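Local coordinates for NTD biosynthesis operon protein NtdA (PDB 4K2M), which catalyses the reversible pyridoxal phosphate-dependent transamination of 3-dehydro-glucose 6-phosphate, with glutamate as amino donor, to give kanosamine 6-phosphate, at residues F58-N63 and A323-T328; I131-L136 and K269-F274; L136-N141 and A238-L243; Y248-V253 and F317-L322. All blocks are in the same frame, centred on the assembly; numbering follows the deposited sequence.

Contacts 1 and 4 share helix 312-329, and their centres lie about 15 Å apart. They touch where Phe58 CE2 is 3.4 Å from Phe321 CD2. Contacts 2 and 3 form a second pair on helix 127-137. They share Leu136, and their centres are about 7 Å apart. The two pairs sit well apart: about 42 Å separates the centres of contacts 1 and 2, on opposite sides of the chain's centre. Contact 4 holds Tyr248 and Lys249, which bind the external aldimine directly. Contact 2 is further off, with the Ile133 side chain about 11 Å from a bound aldimine. Contact 1 lies away from the known sites.

Contact 1: F58-N63 and A323-T328; sequences FNYQKN and ADRYIT
After helix 53-57 the chain leaves helical geometry at Asn59, which has a positive phi, and turns Tyr60 toward Arg325 on helix 312-329. The CB of each points toward the other segment. The touching atoms are few. With CG opposite the backbone N (chi1 -165°) and the chain extended to NE, the guanidinium of Arg325 stands well out from its own helix. The NH2 end then meets the phenol end of Tyr60. Arg325 NH2 gives a weak hydrogen bond to Tyr60 OH, 3.2 Å long and bent to 120° at the hydrogen. The hydroxyl lies at the edge of the guanidinium, near its plane. NH2 comes to the ring obliquely and is 3.5 Å from Tyr60 CZ. Ring and guanidinium planes stand 78° apart.

Stronger partners fix both ends. Asp427 takes a salt bridge from Arg325 NH2 through OD1 and a hydrogen bond with Tyr60 OH through OD2, so one carboxylate joins the pair. Gln426 OE1 accepts a hydrogen bond from Arg325 NH1. The acid probably offsets the charge of the arginine. The contact is at the surface. It joins the additional N-terminal domain of NtdA to a helix of the aminotransferase part, at the start of helix 423-441.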
# COMPACT_ATOMS: atom_id res chain seq x y z
N PHE A 58 7.70 -19.24 27.40
CA PHE A 58 6.74 -18.26 27.91
C PHE A 58 7.20 -17.49 29.13
O PHE A 58 6.55 -16.53 29.54
CB PHE A 58 5.40 -18.94 28.22
CG PHE A 58 4.62 -19.31 26.99
CD1 PHE A 58 3.72 -18.40 26.43
CD2 PHE A 58 4.78 -20.56 26.40
CE1 PHE A 58 3.00 -18.74 25.30
CE2 PHE A 58 4.06 -20.91 25.25
CZ PHE A 58 3.17 -19.99 24.71
N ASN A 59 8.33 -17.90 29.71
CA ASN A 59 8.82 -17.31 30.96
C ASN A 59 7.69 -17.21 32.00
O ASN A 59 7.49 -16.16 32.62
CB ASN A 59 9.44 -15.93 30.71
CG ASN A 59 10.22 -15.41 31.92
OD1 ASN A 59 10.77 -16.19 32.69
ND2 ASN A 59 10.26 -14.09 32.08
N TYR A 60 6.98 -18.32 32.19
CA TYR A 60 5.80 -18.38 33.07
C TYR A 60 6.14 -17.83 34.45
O TYR A 60 7.09 -18.29 35.10
CB TYR A 60 5.35 -19.84 33.21
CG TYR A 60 3.99 -20.08 33.86
CD1 TYR A 60 3.08 -19.04 34.03
CD2 TYR A 60 3.64 -21.34 34.30
CE1 TYR A 60 1.83 -19.28 34.63
CE2 TYR A 60 2.40 -21.59 34.89
CZ TYR A 60 1.50 -20.56 35.04
OH TYR A 60 0.27 -20.82 35.62
N GLN A 61 5.40 -16.82 34.90
CA GLN A 61 5.56 -16.29 36.25
C GLN A 61 4.18 -16.35 36.89
O GLN A 61 3.44 -15.38 36.84
CB GLN A 61 5.99 -14.83 36.23
CG GLN A 61 7.29 -14.49 35.53
CD GLN A 61 7.58 -12.99 35.62
OE1 GLN A 61 7.77 -12.45 36.72
NE2 GLN A 61 7.57 -12.31 34.47
N LYS A 62 3.84 -17.50 37.46
CA LYS A 62 2.49 -17.71 37.99
C LYS A 62 2.14 -16.70 39.08
O LYS A 62 0.99 -16.30 39.24
CB LYS A 62 2.36 -19.14 38.52
CG LYS A 62 0.99 -19.45 39.11
CD LYS A 62 0.74 -20.94 39.27
CE LYS A 62 1.15 -21.45 40.65
NZ LYS A 62 2.60 -21.78 40.73
N ASN A 63 3.16 -16.28 39.81
CA ASN A 63 2.98 -15.35 40.93
C ASN A 63 3.03 -13.87 40.55
O ASN A 63 3.07 -13.01 41.43
CB ASN A 63 4.03 -15.61 42.01
CG ASN A 63 5.46 -15.54 41.48
OD1 ASN A 63 5.75 -15.98 40.35
ND2 ASN A 63 6.38 -15.02 42.30
N ALA A 323 -3.54 -22.31 22.58
CA ALA A 323 -4.85 -22.84 22.24
C ALA A 323 -5.09 -24.16 22.97
O ALA A 323 -6.16 -24.39 23.53
CB ALA A 323 -4.99 -23.03 20.72
N ASP A 324 -4.07 -25.01 22.98
CA ASP A 324 -4.14 -26.30 23.67
C ASP A 324 -4.42 -26.08 25.15
O ASP A 324 -5.20 -26.83 25.76
CB ASP A 324 -2.83 -27.06 23.47
CG ASP A 324 -2.81 -28.41 24.18
OD1 ASP A 324 -3.70 -29.25 23.93
OD2 ASP A 324 -1.87 -28.63 24.96
N ARG A 325 -3.81 -25.06 25.73
CA ARG A 325 -3.94 -24.79 27.17
C ARG A 325 -5.35 -24.30 27.50
O ARG A 325 -5.94 -24.73 28.49
CB ARG A 325 -2.88 -23.78 27.60
CG ARG A 325 -2.66 -23.68 29.12
CD ARG A 325 -1.32 -23.01 29.41
NE ARG A 325 -0.98 -22.97 30.85
CZ ARG A 325 -1.29 -21.97 31.67
NH1 ARG A 325 -1.96 -20.93 31.24
NH2 ARG A 325 -0.91 -22.02 32.95
N TYR A 326 -5.90 -23.42 26.66
CA TYR A 326 -7.31 -23.02 26.81
C TYR A 326 -8.22 -24.22 26.71
O TYR A 326 -9.16 -24.37 27.50
CB TYR A 326 -7.72 -22.05 25.70
CG TYR A 326 -7.48 -20.58 25.94
CD1 TYR A 326 -7.74 -20.00 27.19
CD2 TYR A 326 -7.03 -19.77 24.91
CE1 TYR A 326 -7.54 -18.64 27.39
CE2 TYR A 326 -6.83 -18.41 25.10
CZ TYR A 326 -7.09 -17.86 26.34
OH TYR A 326 -6.88 -16.51 26.52
N ILE A 327 -8.00 -25.07 25.70
CA ILE A 327 -8.95 -26.16 25.44
C ILE A 327 -8.93 -27.16 26.59
O ILE A 327 -9.98 -27.63 27.04
CB ILE A 327 -8.66 -26.84 24.09
CG1 ILE A 327 -9.01 -25.88 22.94
CG2 ILE A 327 -9.45 -28.15 23.96
CD1 ILE A 327 -8.48 -26.35 21.56
N THR A 328 -7.74 -27.46 27.08
CA THR A 328 -7.62 -28.38 28.20
C THR A 328 -8.16 -27.78 29.50
O THR A 328 -8.95 -28.42 30.20
CB THR A 328 -6.15 -28.84 28.35
OG1 THR A 328 -5.76 -29.54 27.16
CG2 THR A 328 -5.99 -29.78 29.56

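Contact 2: I131-L136 and K269-F274; sequences IMIGLL and KKCIQF
Phe274 N donates to Lys270 O at 2.9 Å, a routine helix bond and one of the shortest here; it holds the residue whose ring and CB meet Leu136 and Ile133. No hydrogen bond joins the two segments, and the contact is made by packing. Leu136 CB sits over one face of the Phe274 ring, 3.8 Å from its centroid and 11° off the normal. This is a CH-pi contact placed almost over the ring centre. Leu136 CD1 lies above the same face, shifted toward Phe274 CE1 (4.0 Å). Leu136 O is on that side of the ring plane too, displaced past CE2, 3.6 Å from Phe274 CE2. The leucine stands roughly perpendicular to the phenylalanine.

Ile133 works with one branch. Its CG2, anti to the backbone N, meets both Cys271 O, at 3.6 Å, and Phe274 CB, at 3.7 Å, on helix 265-275. The CA atoms of Ile133 and Phe274 are 6.1 Å apart, the nearest across the pair. The helix axes approach to 8.9 Å, and their directions differ by 126°.

Phe274 is close in sequence to Tyr276, a substrate-binding residue which reaches the aldimine held by the other subunit. Helix 154-163 packs on helix 127-137 through Leu135 and Leu136. Ile131 and Cys271 rest on strand 240-244, so both helices lie against the large mixed sheet.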
# COMPACT_ATOMS: atom_id res chain seq x y z
N ILE A 131 -6.67 -10.40 -2.98
CA ILE A 131 -7.93 -11.01 -3.39
C ILE A 131 -8.47 -10.34 -4.64
O ILE A 131 -8.92 -11.00 -5.58
CB ILE A 131 -8.97 -10.96 -2.25
CG1 ILE A 131 -8.43 -11.70 -1.02
CG2 ILE A 131 -10.32 -11.56 -2.74
CD1 ILE A 131 -9.19 -11.40 0.27
N MET A 132 -8.44 -9.01 -4.66
CA MET A 132 -8.96 -8.26 -5.79
C MET A 132 -8.21 -8.58 -7.08
O MET A 132 -8.82 -8.87 -8.12
CB MET A 132 -8.88 -6.75 -5.50
CG MET A 132 -9.57 -5.92 -6.53
SD MET A 132 -9.36 -4.18 -6.08
CE MET A 132 -7.58 -4.01 -6.23
N ILE A 133 -6.89 -8.57 -7.01
CA ILE A 133 -6.08 -8.91 -8.17
C ILE A 133 -6.29 -10.37 -8.59
O ILE A 133 -6.42 -10.66 -9.79
CB ILE A 133 -4.60 -8.62 -7.88
CG1 ILE A 133 -4.39 -7.11 -7.85
CG2 ILE A 133 -3.72 -9.22 -8.96
CD1 ILE A 133 -3.09 -6.71 -7.13
N GLY A 134 -6.35 -11.28 -7.62
CA GLY A 134 -6.54 -12.68 -7.95
C GLY A 134 -7.84 -12.92 -8.69
O GLY A 134 -7.89 -13.66 -9.68
N LEU A 135 -8.92 -12.29 -8.23
CA LEU A 135 -10.21 -12.40 -8.92
C LEU A 135 -10.12 -11.91 -10.36
O LEU A 135 -10.57 -12.57 -11.30
CB LEU A 135 -11.30 -11.63 -8.16
CG LEU A 135 -11.79 -12.28 -6.86
CD1 LEU A 135 -12.60 -11.30 -6.02
CD2 LEU A 135 -12.62 -13.50 -7.18
N LEU A 136 -9.53 -10.73 -10.54
CA LEU A 136 -9.40 -10.19 -11.88
C LEU A 136 -8.50 -11.04 -12.76
O LEU A 136 -8.81 -11.27 -13.94
CB LEU A 136 -8.89 -8.74 -11.81
CG LEU A 136 -9.86 -7.76 -11.16
CD1 LEU A 136 -9.17 -6.43 -10.86
CD2 LEU A 136 -11.08 -7.50 -12.05
N LYS A 269 1.29 -14.56 -14.40
CA LYS A 269 1.62 -13.43 -15.26
C LYS A 269 0.51 -12.38 -15.21
O LYS A 269 0.78 -11.16 -15.13
CB LYS A 269 1.85 -13.92 -16.69
CG LYS A 269 1.97 -12.77 -17.69
CD LYS A 269 2.61 -13.24 -19.00
CE LYS A 269 2.00 -14.53 -19.48
NZ LYS A 269 2.09 -14.73 -20.96
N LYS A 270 -0.73 -12.84 -15.25
CA LYS A 270 -1.85 -11.91 -15.19
C LYS A 270 -1.89 -11.20 -13.84
O LYS A 270 -2.22 -10.02 -13.77
CB LYS A 270 -3.18 -12.63 -15.48
CG LYS A 270 -3.35 -13.05 -16.94
CD LYS A 270 -4.65 -13.84 -17.14
CE LYS A 270 -4.92 -14.16 -18.62
NZ LYS A 270 -4.13 -15.33 -19.11
N CYS A 271 -1.56 -11.91 -12.77
CA CYS A 271 -1.49 -11.26 -11.45
C CYS A 271 -0.43 -10.17 -11.42
O CYS A 271 -0.67 -9.09 -10.87
CB CYS A 271 -1.17 -12.27 -10.34
SG CYS A 271 -2.52 -13.41 -9.99
N ILE A 272 0.74 -10.44 -11.99
CA ILE A 272 1.79 -9.43 -12.03
C ILE A 272 1.32 -8.22 -12.83
O ILE A 272 1.56 -7.08 -12.43
CB ILE A 272 3.10 -9.98 -12.61
CG1 ILE A 272 3.64 -11.08 -11.69
CG2 ILE A 272 4.13 -8.87 -12.77
CD1 ILE A 272 4.80 -11.87 -12.30
N GLN A 273 0.65 -8.47 -13.96
CA GLN A 273 0.17 -7.36 -14.79
C GLN A 273 -0.85 -6.51 -14.05
O GLN A 273 -0.74 -5.29 -14.02
CB GLN A 273 -0.41 -7.89 -16.13
CG GLN A 273 0.63 -8.62 -16.96
CD GLN A 273 0.01 -9.46 -18.07
OE1 GLN A 273 -1.22 -9.65 -18.12
NE2 GLN A 273 0.85 -9.96 -18.96
N PHE A 274 -1.82 -7.15 -13.39
CA PHE A 274 -2.81 -6.40 -12.62
C PHE A 274 -2.20 -5.68 -11.40
O PHE A 274 -2.70 -4.62 -11.00
CB PHE A 274 -3.94 -7.32 -12.15
CG PHE A 274 -5.07 -7.42 -13.13
CD1 PHE A 274 -5.91 -6.34 -13.35
CD2 PHE A 274 -5.30 -8.60 -13.82
CE1 PHE A 274 -6.96 -6.43 -14.25
CE2 PHE A 274 -6.35 -8.71 -14.73
CZ PHE A 274 -7.19 -7.63 -14.94

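Contact 3: L136-N141 and A238-L243; sequences LALGLN and ADITTL
Leu138 CB points toward strand 240-244 and carries the side chain out from the end of helix 127-137 to Ile240. CG follows beside the backbone N (chi1 -81°) and is 4.0 Å from Ile240 CD1. At the tip the branches part. Leu138 CD1 stays near the same methyl, with Ile240 CD1 at 4.2 Å. Leu138 CD2 instead reaches Asp239 CB, at 4.1 Å. Leu138 and Ile240 run antiparallel, side by side, while Asp239 lies crosswise to Leu138.

The turn behind Leu138 is a Schellman motif. Gly139, with phi near 98°, sends its N back to Leu136 O at 2.9 Å, and Leu140 N lies 3.0 Å from Leu135 O in a probable second bond. The helix ends there. Leu267 of helix 265-275 and Ile222 of the neighbouring strand 220-224 also touch Leu138 and Ile240, and extend the apolar layer between helices and sheet.

Asp239 lends only its CB to this contact. Its OD2 is taken by Val221 N and by a salt bridge to Arg211. The contact itself is therefore purely apolar, held by shape and the burial of hydrocarbon, with no directional bond across it.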
# COMPACT_ATOMS: atom_id res chain seq x y z
N LEU A 136 -9.53 -10.73 -10.54
CA LEU A 136 -9.40 -10.19 -11.88
C LEU A 136 -8.50 -11.04 -12.76
O LEU A 136 -8.81 -11.27 -13.94
CB LEU A 136 -8.89 -8.74 -11.81
CG LEU A 136 -9.86 -7.76 -11.16
CD1 LEU A 136 -9.17 -6.43 -10.86
CD2 LEU A 136 -11.08 -7.50 -12.05
N ALA A 137 -7.38 -11.51 -12.22
CA ALA A 137 -6.46 -12.36 -12.97
C ALA A 137 -7.12 -13.66 -13.40
O ALA A 137 -6.82 -14.19 -14.47
CB ALA A 137 -5.17 -12.65 -12.16
N LEU A 138 -8.02 -14.17 -12.56
CA LEU A 138 -8.78 -15.38 -12.87
C LEU A 138 -9.89 -15.12 -13.88
O LEU A 138 -10.60 -16.04 -14.28
CB LEU A 138 -9.39 -15.95 -11.59
CG LEU A 138 -8.48 -16.79 -10.69
CD1 LEU A 138 -9.13 -17.00 -9.32
CD2 LEU A 138 -8.21 -18.15 -11.34
N GLY A 139 -10.05 -13.87 -14.30
CA GLY A 139 -10.99 -13.55 -15.37
C GLY A 139 -12.34 -13.04 -14.90
O GLY A 139 -13.31 -13.09 -15.68
N LEU A 140 -12.43 -12.55 -13.67
CA LEU A 140 -13.70 -12.01 -13.18
C LEU A 140 -14.19 -10.86 -14.04
O LEU A 140 -13.45 -9.89 -14.25
CB LEU A 140 -13.63 -11.54 -11.72
CG LEU A 140 -15.00 -11.07 -11.19
CD1 LEU A 140 -15.26 -11.54 -9.77
CD2 LEU A 140 -15.18 -9.54 -11.28
N ASN A 141 -15.43 -10.96 -14.50
CA ASN A 141 -16.10 -9.87 -15.22
C ASN A 141 -17.22 -9.31 -14.37
O ASN A 141 -17.77 -10.02 -13.53
CB ASN A 141 -16.67 -10.41 -16.53
CG ASN A 141 -15.59 -10.92 -17.46
OD1 ASN A 141 -14.58 -10.24 -17.68
ND2 ASN A 141 -15.79 -12.11 -18.00
N ALA A 238 -6.62 -25.06 -4.26
CA ALA A 238 -7.02 -23.73 -4.74
C ALA A 238 -6.30 -23.33 -6.03
O ALA A 238 -5.14 -23.70 -6.24
CB ALA A 238 -6.77 -22.69 -3.66
N ASP A 239 -6.97 -22.56 -6.88
CA ASP A 239 -6.30 -21.98 -8.05
C ASP A 239 -5.41 -20.82 -7.63
O ASP A 239 -4.28 -20.68 -8.11
CB ASP A 239 -7.32 -21.50 -9.06
CG ASP A 239 -8.18 -22.63 -9.56
OD1 ASP A 239 -7.61 -23.55 -10.18
OD2 ASP A 239 -9.41 -22.61 -9.31
N ILE A 240 -5.93 -19.99 -6.73
CA ILE A 240 -5.16 -18.91 -6.12
C ILE A 240 -5.29 -18.93 -4.61
O ILE A 240 -6.38 -19.15 -4.08
CB ILE A 240 -5.62 -17.54 -6.64
CG1 ILE A 240 -5.13 -17.35 -8.08
CG2 ILE A 240 -5.13 -16.39 -5.72
CD1 ILE A 240 -5.18 -15.93 -8.56
N THR A 241 -4.18 -18.70 -3.91
CA THR A 241 -4.18 -18.53 -2.46
C THR A 241 -3.80 -17.08 -2.14
O THR A 241 -2.86 -16.54 -2.71
CB THR A 241 -3.12 -19.46 -1.83
OG1 THR A 241 -3.48 -20.84 -2.08
CG2 THR A 241 -2.99 -19.24 -0.32
N THR A 242 -4.51 -16.43 -1.22
CA THR A 242 -4.12 -15.08 -0.85
C THR A 242 -3.69 -15.02 0.61
O THR A 242 -4.26 -15.71 1.46
CB THR A 242 -5.25 -14.08 -1.08
OG1 THR A 242 -6.36 -14.44 -0.25
CG2 THR A 242 -5.68 -14.12 -2.53
N LEU A 243 -2.70 -14.19 0.88
CA LEU A 243 -2.18 -14.00 2.23
C LEU A 243 -2.21 -12.53 2.58
O LEU A 243 -2.17 -11.68 1.69
CB LEU A 243 -0.73 -14.48 2.32
CG LEU A 243 -0.54 -15.99 2.15
CD1 LEU A 243 0.94 -16.34 2.09
CD2 LEU A 243 -1.19 -16.75 3.30

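Contact 4: Y248-V253 and F317-L322; sequences YKNFGV and FKRLFL. With O1G (3-deoxy-3-[(E)-({3-hydroxy-2-methyl-5-[(phosphonooxy)methyl]pyridin-4-yl}methylidene)amino]-6-O-phosphono-alpha-D-gluco pyranose), chain C; ACT (acetate ion), chain F.
Asn250 lays its amide on the guanidinium of Arg319, next to the cofactor lysine of this fold type I, aspartate aminotransferase-like enzyme. The two planes are 14° apart and stacked. Asn250 OD1 sits over one face, 3.2 Å from Arg319 CZ, and is not hydrogen-bonded to the arginine nitrogens. Instead His351 ND1 bonds to OD1 and Val349 O to Asn250 ND2, which fixes the amide. Arg319 extends from CG to NE to reach it.

The guanidinium edge is used by an acetate, probably from the crystallisation liquor. Arg319 NH2 bonds to its OXT at 3.0 Å, nearly straight (166°), and Arg319 NH1 donates to Trp350 O.

On the other side of the loop the aldimine is bound. Lys249, which carries the cofactor in the resting enzyme, is released here; turns at chi2 and chi4 (-71°) bring its NZ to O4 of the sugar at 2.8 Å. Asn246 OD1 also bonds to Lys249 NZ. Tyr248 OH donates to OP8 of the sugar 6-phosphate at 2.8 Å, in the plane of its ring. Ser101 of the second subunit packs on Tyr248. One water accepts a hydrogen bond from Arg319 NE at 2.7 Å and gives to Asn250 O at 2.9 Å.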
# COMPACT_ATOMS: atom_id res chain seq x y z
N TYR A 248 -0.91 -7.47 12.44
CA TYR A 248 -1.60 -8.28 13.45
C TYR A 248 -1.69 -9.74 13.06
O TYR A 248 -2.18 -10.56 13.84
CB TYR A 248 -3.00 -7.75 13.73
CG TYR A 248 -3.09 -6.24 13.79
CD1 TYR A 248 -2.15 -5.49 14.47
CD2 TYR A 248 -4.11 -5.58 13.14
CE1 TYR A 248 -2.23 -4.10 14.50
CE2 TYR A 248 -4.22 -4.22 13.17
CZ TYR A 248 -3.28 -3.48 13.85
OH TYR A 248 -3.41 -2.10 13.85
N LYS A 249 -1.24 -10.09 11.85
CA LYS A 249 -1.37 -11.48 11.40
C LYS A 249 -0.32 -12.40 12.06
O LYS A 249 0.61 -11.93 12.72
CB LYS A 249 -1.27 -11.58 9.86
CG LYS A 249 -2.36 -10.79 9.11
CD LYS A 249 -3.77 -11.26 9.46
CE LYS A 249 -4.80 -10.31 8.86
NZ LYS A 249 -4.77 -9.00 9.60
N ASN A 250 -0.48 -13.71 11.89
CA ASN A 250 0.48 -14.65 12.50
C ASN A 250 1.91 -14.37 12.06
O ASN A 250 2.86 -14.59 12.81
CB ASN A 250 0.10 -16.09 12.14
CG ASN A 250 -1.08 -16.60 12.95
OD1 ASN A 250 -1.95 -15.83 13.36
ND2 ASN A 250 -1.11 -17.91 13.19
N PHE A 251 2.04 -13.90 10.82
CA PHE A 251 3.29 -13.36 10.31
C PHE A 251 2.93 -12.04 9.64
O PHE A 251 2.06 -12.01 8.76
CB PHE A 251 3.91 -14.30 9.26
CG PHE A 251 4.90 -13.62 8.36
CD1 PHE A 251 5.90 -12.82 8.89
CD2 PHE A 251 4.82 -13.76 6.98
CE1 PHE A 251 6.81 -12.16 8.07
CE2 PHE A 251 5.72 -13.12 6.15
CZ PHE A 251 6.72 -12.31 6.70
N GLY A 252 3.57 -10.96 10.06
CA GLY A 252 3.33 -9.67 9.44
C GLY A 252 4.59 -8.86 9.26
O GLY A 252 5.65 -9.23 9.78
N VAL A 253 4.48 -7.77 8.50
CA VAL A 253 5.58 -6.84 8.31
C VAL A 253 5.30 -5.59 9.15
O VAL A 253 4.63 -5.67 10.19
CB VAL A 253 5.81 -6.52 6.80
CG1 VAL A 253 6.27 -7.80 6.07
CG2 VAL A 253 4.53 -5.97 6.15
N PHE A 317 3.93 -22.04 16.83
CA PHE A 317 3.94 -23.06 17.87
C PHE A 317 3.42 -22.49 19.20
O PHE A 317 2.61 -23.13 19.90
CB PHE A 317 5.34 -23.65 18.07
CG PHE A 317 5.37 -24.71 19.13
CD1 PHE A 317 5.00 -26.01 18.83
CD2 PHE A 317 5.71 -24.38 20.44
CE1 PHE A 317 4.99 -26.99 19.81
CE2 PHE A 317 5.71 -25.34 21.43
CZ PHE A 317 5.36 -26.65 21.12
N LYS A 318 3.84 -21.28 19.54
CA LYS A 318 3.38 -20.69 20.80
C LYS A 318 1.86 -20.49 20.78
O LYS A 318 1.20 -20.71 21.79
CB LYS A 318 4.11 -19.38 21.08
CG LYS A 318 5.58 -19.60 21.53
CD LYS A 318 6.25 -18.27 21.86
CE LYS A 318 5.85 -17.79 23.26
NZ LYS A 318 6.49 -16.46 23.55
N ARG A 319 1.33 -20.07 19.64
CA ARG A 319 -0.13 -19.96 19.50
C ARG A 319 -0.82 -21.29 19.73
O ARG A 319 -1.85 -21.34 20.42
CB ARG A 319 -0.50 -19.43 18.11
CG ARG A 319 -0.14 -17.97 17.90
CD ARG A 319 -0.49 -17.58 16.45
NE ARG A 319 -0.22 -16.17 16.20
CZ ARG A 319 -1.11 -15.19 16.38
NH1 ARG A 319 -2.33 -15.48 16.81
NH2 ARG A 319 -0.76 -13.92 16.15
N LEU A 320 -0.26 -22.36 19.18
CA LEU A 320 -0.84 -23.69 19.36
C LEU A 320 -0.81 -24.08 20.85
O LEU A 320 -1.79 -24.64 21.37
CB LEU A 320 -0.09 -24.73 18.53
CG LEU A 320 -0.36 -26.19 18.89
CD1 LEU A 320 -1.80 -26.58 18.58
CD2 LEU A 320 0.63 -27.13 18.18
N PHE A 321 0.31 -23.80 21.51
CA PHE A 321 0.43 -24.14 22.93
C PHE A 321 -0.64 -23.42 23.72
O PHE A 321 -1.31 -24.02 24.58
CB PHE A 321 1.81 -23.78 23.49
CG PHE A 321 1.99 -24.20 24.92
CD1 PHE A 321 2.34 -25.51 25.23
CD2 PHE A 321 1.80 -23.29 25.96
CE1 PHE A 321 2.51 -25.92 26.56
CE2 PHE A 321 1.96 -23.69 27.29
CZ PHE A 321 2.31 -25.01 27.58
N LEU A 322 -0.82 -22.14 23.43
CA LEU A 322 -1.87 -21.36 24.08
C LEU A 322 -3.26 -21.93 23.82
O LEU A 322 -4.07 -22.03 24.75
CB LEU A 322 -1.82 -19.90 23.61
CG LEU A 322 -0.63 -19.13 24.18
CD1 LEU A 322 -0.51 -17.79 23.44
CD2 LEU A 322 -0.75 -18.89 25.70
P O1G C . -5.32 -6.83 4.63
C3A O1G C . -8.79 -10.83 7.02
O3 O1G C . -8.81 -10.99 8.37
C1 O1G C . -8.55 -6.48 11.67
N1' O1G C . -9.31 -11.56 4.83
C2 O1G C . -8.71 -7.61 10.64
O2 O1G C . -8.83 -8.81 11.47
C9A O1G C . -9.36 -11.77 6.16
C2A O1G C . -10.04 -13.03 6.65
C3 O1G C . -7.54 -7.71 9.65
N3' O1G C . -8.02 -8.65 8.62
O1 O1G C . -7.53 -6.77 12.63
C4 O1G C . -7.13 -6.34 9.09
O4 O1G C . -5.80 -6.61 8.62
C4A O1G C . -8.18 -9.69 6.52
C4B O1G C . -7.59 -8.67 7.41
C5 O1G C . -6.97 -5.37 10.26
O5 O1G C . -8.18 -5.26 11.02
C5A O1G C . -8.14 -9.50 5.14
C5T O1G C . -7.51 -8.31 4.41
C6 O1G C . -6.76 -3.94 9.84
C6A O1G C . -8.72 -10.45 4.32
OP1 O1G C . -5.88 -6.13 3.41
OP2 O1G C . -3.88 -7.21 4.47
OP3 O1G C . -5.68 -6.09 5.93
OP4 O1G C . -6.09 -8.28 4.67
O6 O1G C . -6.37 -3.09 10.85
P' O1G C . -5.39 -1.85 10.53
OP6 O1G C . -4.09 -2.47 10.05
OP7 O1G C . -6.05 -0.95 9.51
OP8 O1G C . -5.26 -1.19 11.91
C ACT F . -3.42 -12.08 16.67
O ACT F . -3.30 -13.23 17.05
OXT ACT F . -2.42 -11.44 16.37
CH3 ACT F . -4.80 -11.46 16.61
O HOH W 1 1.85 -12.99 15.39
O HOH W 2 2.17 -16.48 14.88